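Local coordinates for substrate binding periplasmic protein (Ralstonia solanacearum, PDB 3LOP) that probably binds leucine or related amino acids in the periplasm as the substrate-binding protein of a transport system, at residues A[128-132]-A[342-346]; A[252-257]-A[282-288]. All blocks are in the same frame, centred on the assembly; numbering follows the deposited sequence.

Contact 1. Residues A[128-132]-A[342-346]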
loop_
_atom_site.group_PDB
_atom_site.type_symbol
_atom_site.label_atom_id
_atom_site.label_comp_id
_atom_site.label_asym_id
_atom_site.label_seq_id
_atom_site.Cartn_x
_atom_site.Cartn_y
_atom_site.Cartn_z
ATOM N N GLU A 128 7.961 8.686 2.910
ATOM C CA GLU A 128 8.387 8.406 1.540
ATOM C C GLU A 128 8.747 9.708 0.827
ATOM O O GLU A 128 9.798 9.815 0.190
ATOM C CB GLU A 128 7.266 7.724 0.749
ATOM C CG GLU A 128 6.920 6.304 1.167
ATOM C CD GLU A 128 5.878 5.691 0.244
ATOM O OE1 GLU A 128 6.098 5.711 -0.986
ATOM O OE2 GLU A 128 4.844 5.193 0.739
ATOM N N ILE A 129 7.860 10.691 0.937
ATOM C CA ILE A 129 8.055 11.985 0.299
ATOM C C ILE A 129 9.290 12.701 0.837
ATOM O O ILE A 129 10.103 13.213 0.065
ATOM C CB ILE A 129 6.796 12.867 0.469
ATOM C CG1 ILE A 129 5.633 12.239 -0.305
ATOM C CG2 ILE A 129 7.069 14.280 -0.025
ATOM C CD1 ILE A 129 4.290 12.908 -0.078
ATOM N N ASP A 130 9.442 12.732 2.157
ATOM C CA ASP A 130 10.609 13.378 2.746
ATOM C C ASP A 130 11.891 12.772 2.189
ATOM O O ASP A 130 12.784 13.485 1.730
ATOM C CB ASP A 130 10.617 13.215 4.272
ATOM C CG ASP A 130 9.604 14.102 4.961
ATOM O OD1 ASP A 130 9.268 15.170 4.407
ATOM O OD2 ASP A 130 9.156 13.741 6.072
ATOM N N LYS A 131 11.980 11.450 2.223
ATOM C CA LYS A 131 13.176 10.768 1.746
ATOM C C LYS A 131 13.462 10.996 0.261
ATOM O O LYS A 131 14.582 11.350 -0.107
ATOM C CB LYS A 131 13.068 9.269 2.040
ATOM C CG LYS A 131 14.409 8.584 2.279
ATOM C CD LYS A 131 14.214 7.161 2.781
ATOM C CE LYS A 131 15.542 6.487 3.082
ATOM N NZ LYS A 131 16.302 7.211 4.136
HETATM N N MSE A 132 12.454 10.809 -0.588
HETATM C CA MSE A 132 12.636 10.986 -2.029
HETATM C C MSE A 132 12.870 12.427 -2.465
HETATM O O MSE A 132 13.752 12.698 -3.280
HETATM C CB MSE A 132 11.430 10.438 -2.798
HETATM C CG MSE A 132 11.342 8.927 -2.842
HETATM SE SE MSE A 132 9.897 8.330 -3.983
HETATM C CE MSE A 132 8.471 8.327 -2.681
ATOM N N TYR A 342 10.649 0.694 8.879
ATOM C CA TYR A 342 11.489 0.416 7.719
ATOM C C TYR A 342 11.169 1.240 6.480
ATOM O O TYR A 342 10.021 1.312 6.036
ATOM C CB TYR A 342 11.402 -1.062 7.330
ATOM C CG TYR A 342 12.110 -1.369 6.027
ATOM C CD1 TYR A 342 13.502 -1.402 5.959
ATOM C CD2 TYR A 342 11.386 -1.566 4.850
ATOM C CE1 TYR A 342 14.157 -1.619 4.749
ATOM C CE2 TYR A 342 12.030 -1.782 3.635
ATOM C CZ TYR A 342 13.415 -1.806 3.592
ATOM O OH TYR A 342 14.055 -2.005 2.392
ATOM N N ILE A 343 12.202 1.851 5.916
ATOM C CA ILE A 343 12.056 2.615 4.688
ATOM C C ILE A 343 13.421 2.887 4.075
ATOM O O ILE A 343 14.338 3.377 4.739
ATOM C CB ILE A 343 11.300 3.949 4.899
ATOM C CG1 ILE A 343 11.185 4.675 3.555
ATOM C CG2 ILE A 343 12.007 4.813 5.935
ATOM C CD1 ILE A 343 10.295 5.897 3.588
ATOM N N GLU A 344 13.553 2.532 2.805
ATOM C CA GLU A 344 14.793 2.741 2.076
ATOM C C GLU A 344 14.420 3.201 0.679
ATOM O O GLU A 344 13.283 3.025 0.243
ATOM C CB GLU A 344 15.604 1.441 1.986
ATOM C CG GLU A 344 16.037 0.869 3.328
ATOM C CD GLU A 344 16.886 -0.386 3.186
ATOM O OE1 GLU A 344 16.474 -1.309 2.452
ATOM O OE2 GLU A 344 17.964 -0.453 3.815
ATOM N N LEU A 345 15.368 3.807 -0.019
ATOM C CA LEU A 345 15.094 4.253 -1.372
ATOM C C LEU A 345 15.490 3.148 -2.337
ATOM O O LEU A 345 16.348 2.313 -2.029
ATOM C CB LEU A 345 15.866 5.539 -1.683
ATOM C CG LEU A 345 15.440 6.770 -0.874
ATOM C CD1 LEU A 345 16.301 7.961 -1.262
ATOM C CD2 LEU A 345 13.969 7.077 -1.132
ATOM N N GLY A 346 14.842 3.138 -3.494
ATOM C CA GLY A 346 15.128 2.133 -4.498
ATOM C C GLY A 346 14.963 2.703 -5.889
ATOM O O GLY A 346 14.493 3.830 -6.058
#

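Contact 2. Residues A[252-257]-A[282-288]. With LEU (leucine), chain B.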
loop_
_atom_site.group_PDB
_atom_site.type_symbol
_atom_site.label_atom_id
_atom_site.label_comp_id
_atom_site.label_asym_id
_atom_site.label_seq_id
_atom_site.Cartn_x
_atom_site.Cartn_y
_atom_site.Cartn_z
ATOM N N LEU A 252 11.126 2.079 -0.709
ATOM C CA LEU A 252 10.780 0.724 -0.302
ATOM C C LEU A 252 10.253 0.753 1.130
ATOM O O LEU A 252 10.946 1.226 2.032
ATOM C CB LEU A 252 12.023 -0.167 -0.364
ATOM C CG LEU A 252 12.714 -0.320 -1.723
ATOM C CD1 LEU A 252 14.118 -0.889 -1.540
ATOM C CD2 LEU A 252 11.877 -1.215 -2.604
ATOM N N VAL A 253 9.034 0.259 1.336
ATOM C CA VAL A 253 8.438 0.218 2.671
ATOM C C VAL A 253 8.027 -1.214 3.023
ATOM O O VAL A 253 7.441 -1.473 4.075
ATOM C CB VAL A 253 7.210 1.155 2.775
ATOM C CG1 VAL A 253 7.644 2.591 2.533
ATOM C CG2 VAL A 253 6.136 0.745 1.782
HETATM N N MSE A 254 8.355 -2.133 2.123
HETATM C CA MSE A 254 8.065 -3.554 2.283
HETATM C C MSE A 254 9.266 -4.354 1.792
HETATM O O MSE A 254 10.115 -3.827 1.071
HETATM C CB MSE A 254 6.856 -3.950 1.431
HETATM C CG MSE A 254 5.495 -3.609 2.007
HETATM SE SE MSE A 254 5.040 -4.762 3.481
HETATM C CE MSE A 254 4.398 -3.420 4.709
ATOM N N PRO A 255 9.364 -5.633 2.191
ATOM C CA PRO A 255 10.488 -6.453 1.731
ATOM C C PRO A 255 10.449 -6.434 0.198
ATOM O O PRO A 255 9.378 -6.535 -0.405
ATOM C CB PRO A 255 10.161 -7.826 2.308
ATOM C CG PRO A 255 9.504 -7.478 3.613
ATOM C CD PRO A 255 8.584 -6.337 3.225
ATOM N N ASN A 256 11.615 -6.304 -0.423
ATOM C CA ASN A 256 11.722 -6.228 -1.876
ATOM C C ASN A 256 11.619 -7.581 -2.575
ATOM O O ASN A 256 12.462 -8.449 -2.376
ATOM C CB ASN A 256 13.052 -5.553 -2.229
ATOM C CG ASN A 256 13.265 -5.394 -3.722
ATOM O OD1 ASN A 256 12.381 -5.665 -4.530
ATOM N ND2 ASN A 256 14.459 -4.941 -4.093
ATOM N N PRO A 257 10.573 -7.778 -3.399
ATOM C CA PRO A 257 10.392 -9.043 -4.120
ATOM C C PRO A 257 11.641 -9.410 -4.925
ATOM O O PRO A 257 11.911 -10.587 -5.167
ATOM C CB PRO A 257 9.199 -8.756 -5.026
ATOM C CG PRO A 257 8.403 -7.790 -4.230
ATOM C CD PRO A 257 9.454 -6.858 -3.676
ATOM N N LEU A 282 4.283 -13.083 -7.442
ATOM C CA LEU A 282 5.055 -12.348 -6.452
ATOM C C LEU A 282 5.106 -10.892 -6.909
ATOM O O LEU A 282 5.479 -10.609 -8.048
ATOM C CB LEU A 282 6.470 -12.925 -6.370
ATOM C CG LEU A 282 7.507 -12.199 -5.510
ATOM C CD1 LEU A 282 7.064 -12.185 -4.053
ATOM C CD2 LEU A 282 8.852 -12.902 -5.654
ATOM N N SER A 283 4.714 -9.975 -6.029
ATOM C CA SER A 283 4.725 -8.550 -6.346
ATOM C C SER A 283 4.758 -7.763 -5.051
ATOM O O SER A 283 4.511 -8.314 -3.980
ATOM C CB SER A 283 3.468 -8.156 -7.124
ATOM O OG SER A 283 2.321 -8.212 -6.289
ATOM N N PHE A 284 5.051 -6.472 -5.151
ATOM C CA PHE A 284 5.095 -5.636 -3.964
ATOM C C PHE A 284 3.766 -5.636 -3.210
ATOM O O PHE A 284 3.746 -5.837 -1.996
ATOM C CB PHE A 284 5.486 -4.200 -4.334
ATOM C CG PHE A 284 6.965 -3.930 -4.236
ATOM C CD1 PHE A 284 7.576 -3.767 -2.995
ATOM C CD2 PHE A 284 7.748 -3.851 -5.384
ATOM C CE1 PHE A 284 8.950 -3.529 -2.897
ATOM C CE2 PHE A 284 9.122 -3.613 -5.299
ATOM C CZ PHE A 284 9.722 -3.452 -4.053
ATOM N N ARG A 285 2.656 -5.430 -3.915
ATOM C CA ARG A 285 1.366 -5.399 -3.237
ATOM C C ARG A 285 0.956 -6.767 -2.691
ATOM O O ARG A 285 0.271 -6.844 -1.675
ATOM C CB ARG A 285 0.272 -4.835 -4.157
ATOM C CG ARG A 285 0.574 -3.446 -4.752
ATOM C CD ARG A 285 1.283 -2.496 -3.779
ATOM N NE ARG A 285 0.471 -2.064 -2.639
ATOM C CZ ARG A 285 -0.447 -1.098 -2.675
ATOM N NH1 ARG A 285 -0.701 -0.441 -3.803
ATOM N NH2 ARG A 285 -1.093 -0.763 -1.563
ATOM N N ALA A 286 1.377 -7.848 -3.343
ATOM C CA ALA A 286 1.033 -9.177 -2.843
ATOM C C ALA A 286 1.808 -9.414 -1.548
ATOM O O ALA A 286 1.300 -10.020 -0.601
ATOM C CB ALA A 286 1.382 -10.243 -3.878
ATOM N N VAL A 287 3.048 -8.933 -1.507
ATOM C CA VAL A 287 3.859 -9.075 -0.305
ATOM C C VAL A 287 3.229 -8.261 0.823
ATOM O O VAL A 287 3.226 -8.692 1.975
ATOM C CB VAL A 287 5.313 -8.615 -0.558
ATOM C CG1 VAL A 287 6.074 -8.474 0.761
ATOM C CG2 VAL A 287 6.012 -9.635 -1.449
ATOM N N GLU A 288 2.683 -7.093 0.486
ATOM C CA GLU A 288 2.035 -6.242 1.478
ATOM C C GLU A 288 0.857 -6.992 2.110
ATOM O O GLU A 288 0.652 -6.937 3.319
ATOM C CB GLU A 288 1.540 -4.945 0.823
ATOM C CG GLU A 288 1.057 -3.896 1.816
ATOM C CD GLU A 288 0.623 -2.601 1.145
ATOM O OE1 GLU A 288 1.079 -2.328 0.013
ATOM O OE2 GLU A 288 -0.164 -1.848 1.758
HETATM N N LEU B . -4.488 2.700 -1.242
HETATM C CA LEU B . -4.325 3.197 -2.637
HETATM C C LEU B . -3.428 2.259 -3.421
HETATM O O LEU B . -3.511 2.294 -4.665
HETATM C CB LEU B . -3.711 4.585 -2.607
HETATM C CG LEU B . -4.506 5.385 -1.582
HETATM C CD1 LEU B . -3.621 6.255 -0.807
HETATM C CD2 LEU B . -5.563 6.162 -2.257
HETATM O OXT LEU B . -2.657 1.509 -2.780
#

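Contact 1. Residues A[128-132]-A[342-346]
In this two-lobed periplasmic binding protein, helix 125-138 of one lobe packs across the chain where it passes into strand 344-348. That strand is the middle one of a small antiparallel sheet. The axes of helix 128-132 and strand 344-346 approach to 9.1 Å and cross at -64°. No hydrogen bond joins the two segments.

The Glu128 carboxylate is hydrogen-bonded to Ser229 through OE2. Within the segment 342-346, Tyr342 OH donates to Glu344 OE1 at 2.5 Å.

The contact itself is mainly apolar. Ile343 and Leu345 point their CA-to-CB bonds toward the helix, while that of Glu344 points away. Ile343 CD1 comes within 3.7 Å of Glu128 N and 4.2 Å of Glu128 CG, one turn before Met132. Lys131 buries the most surface here, and it does so with its methylene chain: Lys131 CD is 4.0 Å from Ile343 CG1, and Lys131 CG is 3.8 Å from Leu345 CD2. Selenomethionine Met132 also touches Ala251 and Phe201, which belong to strands of two different sheets. Its closest approach to the segment 342-346 is from Met132 CG to Leu345 CD2, at 3.6 Å.

Contact 2. Residues A[252-257]-A[282-288]
Phe284 and Pro257 are the two large bumps of this contact. The Phe284 ring enters a hollow formed by the loop 252-257. Pro257 lies over one face, with Pro257 CD 3.4 Å from the ring centroid and 11° off the normal, a close CH-pi contact. Met254 O sits at the ring edge, 4.1 Å from Phe284 CE1. Leu252 CD2, 3.4 Å from Phe284 CZ, and Asn256 OD1, 3.5 Å from the same CZ, approach obliquely. Asn256 OD1 is itself hydrogen-bonded to Gly258 N. Val354 of strand 354-356 also touches the ring.

Pro257 in turn fits among Leu282, Ser283, Phe284 and Val287, with Pro257 CB 3.9 Å from Leu282 CG and Pro257 CG 4.1 Å from Val287 CG2. The other methyl of Val287 faces Pro255, where CG1 is 4.1 Å from Pro255 CD. Further along the helix, selenomethionine Met254 rests its SE 3.9 Å from Glu288 CA.

The hollow that takes Pro257 is made by Leu282, the N-cap Ser283 and the first turn of helix 284-303. Ser283 OG accepts from Ala286 N at 3.1 Å. In this periplasmic binding protein fold the same turn reaches the ligand cleft between the two lobes. Arg285, whose CA-to-CB bond points away from the loop, folds back with chi1, chi2 and chi3 all m until its NE donates to Glu288 OE1 at 2.7 Å in a salt bridge. Its guanidinium then meets the bound leucine edge-on. Arg285 NH1 and NH2 both donate to the leucine OXT, at 2.9 Å and 3.0 Å.

Overall arrangement
The two contacts lie about 14 Å apart between centres, and contact 2 is nested along the chain inside the loop closed by contact 1. They touch directly. Glu344 O is 2.5 Å from Leu252 N, a probable hydrogen bond between neighbouring strands, and Tyr342 CE2 packs 3.6 Å from Leu252 O. Segments 252-257 and 342-346 meet at the small antiparallel sheet and pack against helices 284-303 and 125-138 respectively. Both helices border the ligand cleft. Contact 2 holds Arg285, while helix 125-138 starts with pocket residue Tyr125. A magnesium ion lies about 6 Å from the nearest side-chain atom of Glu128 and about 5 Å from that of Glu288.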